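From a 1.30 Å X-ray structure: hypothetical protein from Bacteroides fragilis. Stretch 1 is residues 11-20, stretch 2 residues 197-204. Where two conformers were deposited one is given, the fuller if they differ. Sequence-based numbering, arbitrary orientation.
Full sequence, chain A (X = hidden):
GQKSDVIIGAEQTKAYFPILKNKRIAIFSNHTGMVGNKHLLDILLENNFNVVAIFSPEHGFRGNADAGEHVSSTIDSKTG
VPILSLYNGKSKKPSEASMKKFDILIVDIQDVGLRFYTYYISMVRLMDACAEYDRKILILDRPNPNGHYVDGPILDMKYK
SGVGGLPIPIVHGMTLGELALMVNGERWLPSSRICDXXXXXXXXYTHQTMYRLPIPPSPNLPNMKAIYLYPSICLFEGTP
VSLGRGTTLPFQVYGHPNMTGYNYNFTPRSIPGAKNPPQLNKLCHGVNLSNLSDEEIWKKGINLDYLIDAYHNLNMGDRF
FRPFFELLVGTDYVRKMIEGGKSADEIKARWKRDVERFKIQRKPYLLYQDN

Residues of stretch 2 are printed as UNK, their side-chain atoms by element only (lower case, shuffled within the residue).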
# COMPACT_ATOMS: atom_id res chain seq x y z
N GLU A 11 -6.55 -18.40 6.12
CA GLU A 11 -6.61 -19.84 5.88
C GLU A 11 -6.65 -20.64 7.17
O GLU A 11 -7.04 -21.81 7.17
CB GLU A 11 -5.36 -20.29 5.11
CG GLU A 11 -5.34 -19.88 3.69
CD GLU A 11 -4.06 -20.34 2.99
OE1 GLU A 11 -3.06 -19.62 3.07
OE2 GLU A 11 -4.07 -21.45 2.40
N GLN A 12 -6.19 -20.04 8.26
CA GLN A 12 -6.00 -20.73 9.53
C GLN A 12 -7.28 -20.67 10.39
O GLN A 12 -7.31 -20.12 11.48
CB GLN A 12 -4.83 -20.10 10.29
CG GLN A 12 -3.54 -20.21 9.49
CD GLN A 12 -2.44 -19.41 10.15
OE1 GLN A 12 -2.10 -19.65 11.33
NE2 GLN A 12 -1.86 -18.49 9.39
N THR A 13 -8.35 -21.24 9.82
CA THR A 13 -9.66 -21.11 10.45
C THR A 13 -9.68 -21.68 11.86
O THR A 13 -10.39 -21.17 12.71
CB THR A 13 -10.75 -21.71 9.61
OG1 THR A 13 -10.51 -23.10 9.46
CG2 THR A 13 -10.82 -21.04 8.24
N LYS A 14 -8.91 -22.72 12.15
CA LYS A 14 -8.94 -23.24 13.52
C LYS A 14 -8.34 -22.25 14.53
O LYS A 14 -8.68 -22.27 15.74
CB LYS A 14 -8.34 -24.66 13.58
CG LYS A 14 -9.19 -25.69 12.83
CD LYS A 14 -8.47 -27.02 12.57
CE LYS A 14 -7.73 -27.51 13.82
NZ LYS A 14 -6.72 -28.61 13.52
N ALA A 15 -7.52 -21.33 14.06
CA ALA A 15 -6.97 -20.29 14.90
C ALA A 15 -7.92 -19.17 15.27
O ALA A 15 -7.81 -18.61 16.33
CB ALA A 15 -5.66 -19.69 14.30
N TYR A 16 -8.87 -18.85 14.41
CA TYR A 16 -9.73 -17.70 14.67
C TYR A 16 -11.21 -17.96 14.67
O TYR A 16 -11.93 -17.14 15.21
CB TYR A 16 -9.39 -16.54 13.76
CG TYR A 16 -9.69 -16.71 12.31
CD1 TYR A 16 -10.93 -16.36 11.80
CD2 TYR A 16 -8.76 -17.27 11.42
CE1 TYR A 16 -11.26 -16.52 10.50
CE2 TYR A 16 -9.10 -17.46 10.09
CZ TYR A 16 -10.34 -17.07 9.61
OH TYR A 16 -10.69 -17.23 8.28
N PHE A 17 -11.70 -19.08 14.16
CA PHE A 17 -13.14 -19.37 14.26
C PHE A 17 -13.63 -19.28 15.71
O PHE A 17 -14.66 -18.67 15.97
CB PHE A 17 -13.50 -20.68 13.58
CG PHE A 17 -13.77 -20.59 12.10
CD1 PHE A 17 -13.33 -19.52 11.33
CD2 PHE A 17 -14.35 -21.64 11.45
CE1 PHE A 17 -13.57 -19.48 9.99
CE2 PHE A 17 -14.60 -21.59 10.10
CZ PHE A 17 -14.22 -20.53 9.38
N PRO A 18 -12.88 -19.77 16.69
CA PRO A 18 -13.37 -19.63 18.08
C PRO A 18 -13.44 -18.20 18.57
O PRO A 18 -14.26 -17.89 19.46
CB PRO A 18 -12.38 -20.45 18.88
CG PRO A 18 -11.99 -21.55 17.89
CD PRO A 18 -11.81 -20.76 16.59
N ILE A 19 -12.59 -17.32 18.07
CA ILE A 19 -12.64 -15.91 18.44
C ILE A 19 -13.96 -15.30 17.98
O ILE A 19 -14.51 -14.44 18.65
CB ILE A 19 -11.43 -15.10 17.81
CG1 ILE A 19 -10.11 -15.65 18.30
CG2 ILE A 19 -11.48 -13.66 18.19
CD1 ILE A 19 -8.89 -15.07 17.62
N LEU A 20 -14.45 -15.73 16.82
CA LEU A 20 -15.59 -15.12 16.20
C LEU A 20 -16.91 -15.71 16.68
O LEU A 20 -17.96 -15.12 16.49
CB LEU A 20 -15.51 -15.32 14.69
CG LEU A 20 -14.27 -14.68 14.03
CD1 LEU A 20 -14.33 -15.01 12.52
CD2 LEU A 20 -14.17 -13.19 14.31
N UNK A 197 -6.18 -5.28 19.64
CA UNK A 197 -5.80 -5.91 18.37
C UNK A 197 -5.24 -7.31 18.61
O UNK A 197 -4.35 -7.48 19.43
c UNK A 197 -5.26 -3.74 17.18
c UNK A 197 -4.72 -5.07 17.61
c UNK A 197 -4.24 -5.86 16.37
N UNK A 198 -5.77 -8.26 17.87
CA UNK A 198 -5.20 -9.60 17.79
C UNK A 198 -4.83 -9.85 16.34
O UNK A 198 -5.63 -9.54 15.45
o UNK A 198 -6.64 -10.37 19.56
c UNK A 198 -6.23 -10.64 18.22
c UNK A 198 -5.72 -12.10 18.03
N UNK A 199 -3.61 -10.31 16.11
CA UNK A 199 -3.15 -10.67 14.78
C UNK A 199 -3.03 -12.20 14.69
O UNK A 199 -2.43 -12.82 15.56
c UNK A 199 -1.81 -10.00 14.40
c UNK A 199 -1.46 -10.35 12.96
c UNK A 199 -1.84 -8.50 14.69
N UNK A 200 -3.60 -12.78 13.62
CA UNK A 200 -3.33 -14.16 13.24
C UNK A 200 -2.21 -14.08 12.20
O UNK A 200 -2.43 -13.66 11.06
c UNK A 200 -5.77 -14.74 13.55
c UNK A 200 -5.59 -15.31 14.98
c UNK A 200 -4.55 -14.87 12.63
c UNK A 200 -4.20 -16.33 12.29
N UNK A 201 -0.97 -14.40 12.58
CA UNK A 201 0.15 -14.24 11.66
C UNK A 201 0.16 -15.27 10.56
O UNK A 201 -0.36 -16.37 10.72
c UNK A 201 1.39 -14.42 12.57
c UNK A 201 0.94 -14.15 13.94
c UNK A 201 -0.49 -14.62 13.96
N UNK A 202 0.78 -14.92 9.44
CA UNK A 202 1.04 -15.90 8.43
C UNK A 202 2.00 -16.97 8.95
O UNK A 202 2.85 -16.69 9.79
s UNK A 202 0.84 -13.94 6.42
c UNK A 202 1.74 -15.26 7.24
N UNK A 203 1.89 -18.17 8.37
CA UNK A 203 2.89 -19.22 8.59
C UNK A 203 3.76 -19.33 7.36
O UNK A 203 3.34 -18.96 6.26
n UNK A 203 1.09 -21.36 12.89
c UNK A 203 0.26 -22.01 11.85
c UNK A 203 0.79 -21.91 10.44
c UNK A 203 1.43 -20.54 10.15
c UNK A 203 2.26 -20.56 8.87
N UNK A 204 4.98 -19.83 7.55
CA UNK A 204 5.97 -19.99 6.48
C UNK A 204 6.28 -18.67 5.82
O UNK A 204 6.35 -18.55 4.60
n UNK A 204 4.13 -23.01 5.56
c UNK A 204 5.15 -22.36 6.11
o UNK A 204 5.80 -22.78 7.10
c UNK A 204 5.50 -21.03 5.46
O HOH W 1 -0.77 -18.10 12.87

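Position 197 has three side-chain carbons: one bonded to CA and carrying the other two. No atom of it comes near stretch 1. A fork of two methyls at CB, with no oxygen, is valine. V197 lies in the strand and adopts the t rotamer.

Position 198 has one carbon on CA that carries one oxygen and one carbon. CA-to-CB points toward stretch 1. The terminal carbon lies 4.4 Å from CD1 of I19, a loose contact. A branch at CB with one hydroxyl and one methyl is threonine. The methyl of T198 is CG2, and chi1 is m.

Position 199 again has one carbon carrying two carbons, and it does not reach stretch 1. This is valine. V199 follows the alternation of the strand, in which neighbouring side chains leave by different sides.

Position 200 has four side-chain carbons. The chain forks at the first, and one arm is two carbons long. CA-to-CB points toward stretch 1, and the side chain touches Q12, A15, Y16 and I19. A fork at CB with unequal carbon arms is isoleucine; leucine would fork one carbon later. The one-carbon arm of I200, CG2, lies 4.2 Å from CB of A15 and 4.0 Å from OE1 of Q12. On the longer arm, CG1 of I200 is 4.0 Å from CB of Y16, and CD1 of I200 is 4.2 Å from CD1 of I19.

Position 201 has three carbons closing a ring onto its own backbone N. The ring comes no closer than 5.9 Å to stretch 1, but the backbone O accepts a hydrogen bond from NE2 of Q12 at 2.9 Å. The closed ring is proline. The CA-to-CB bond of P201 points away from stretch 1.

Position 202 has one carbon and then one sulfur, with nothing beyond. The side chain stays 5.3 Å off stretch 1; the approach is through the backbone, with CA 4.0 Å from NE2 of Q12. This is cysteine. The CA-to-CB bond of C202 points away.

Position 203 has four carbons in a row ending in nitrogen. CA-to-CB points toward stretch 1. The last carbon before the nitrogen lies 3.4 Å from OE1 of Q12. An unbranched chain of this length with a terminal amine is lysine. In K203 that carbon is CE.

Position 204 has two carbons, the second carrying one oxygen and one nitrogen. It makes no contact with stretch 1. The atoms fit a short amide, asparagine. N204 has positive phi and psi, 59° and 45°.

The contact has an apolar part and a polar part. The helix and the strand run roughly antiparallel, at 152°. I200 packs against A15, Y16 and I19, and T198 adds a light touch at I19. Beyond the strand, Q12 anchors the loop through its amide. NE2 of Q12 binds the carbonyl of P201 directly. Water 1 donates to OE1 of Q12 at 2.6 Å and to O of P201 at 2.8 Å, so the same carbonyl is held twice. Together the stretches bury 301 Å², a modest area.

Stretch 2 (197-204) VTVIPCKN
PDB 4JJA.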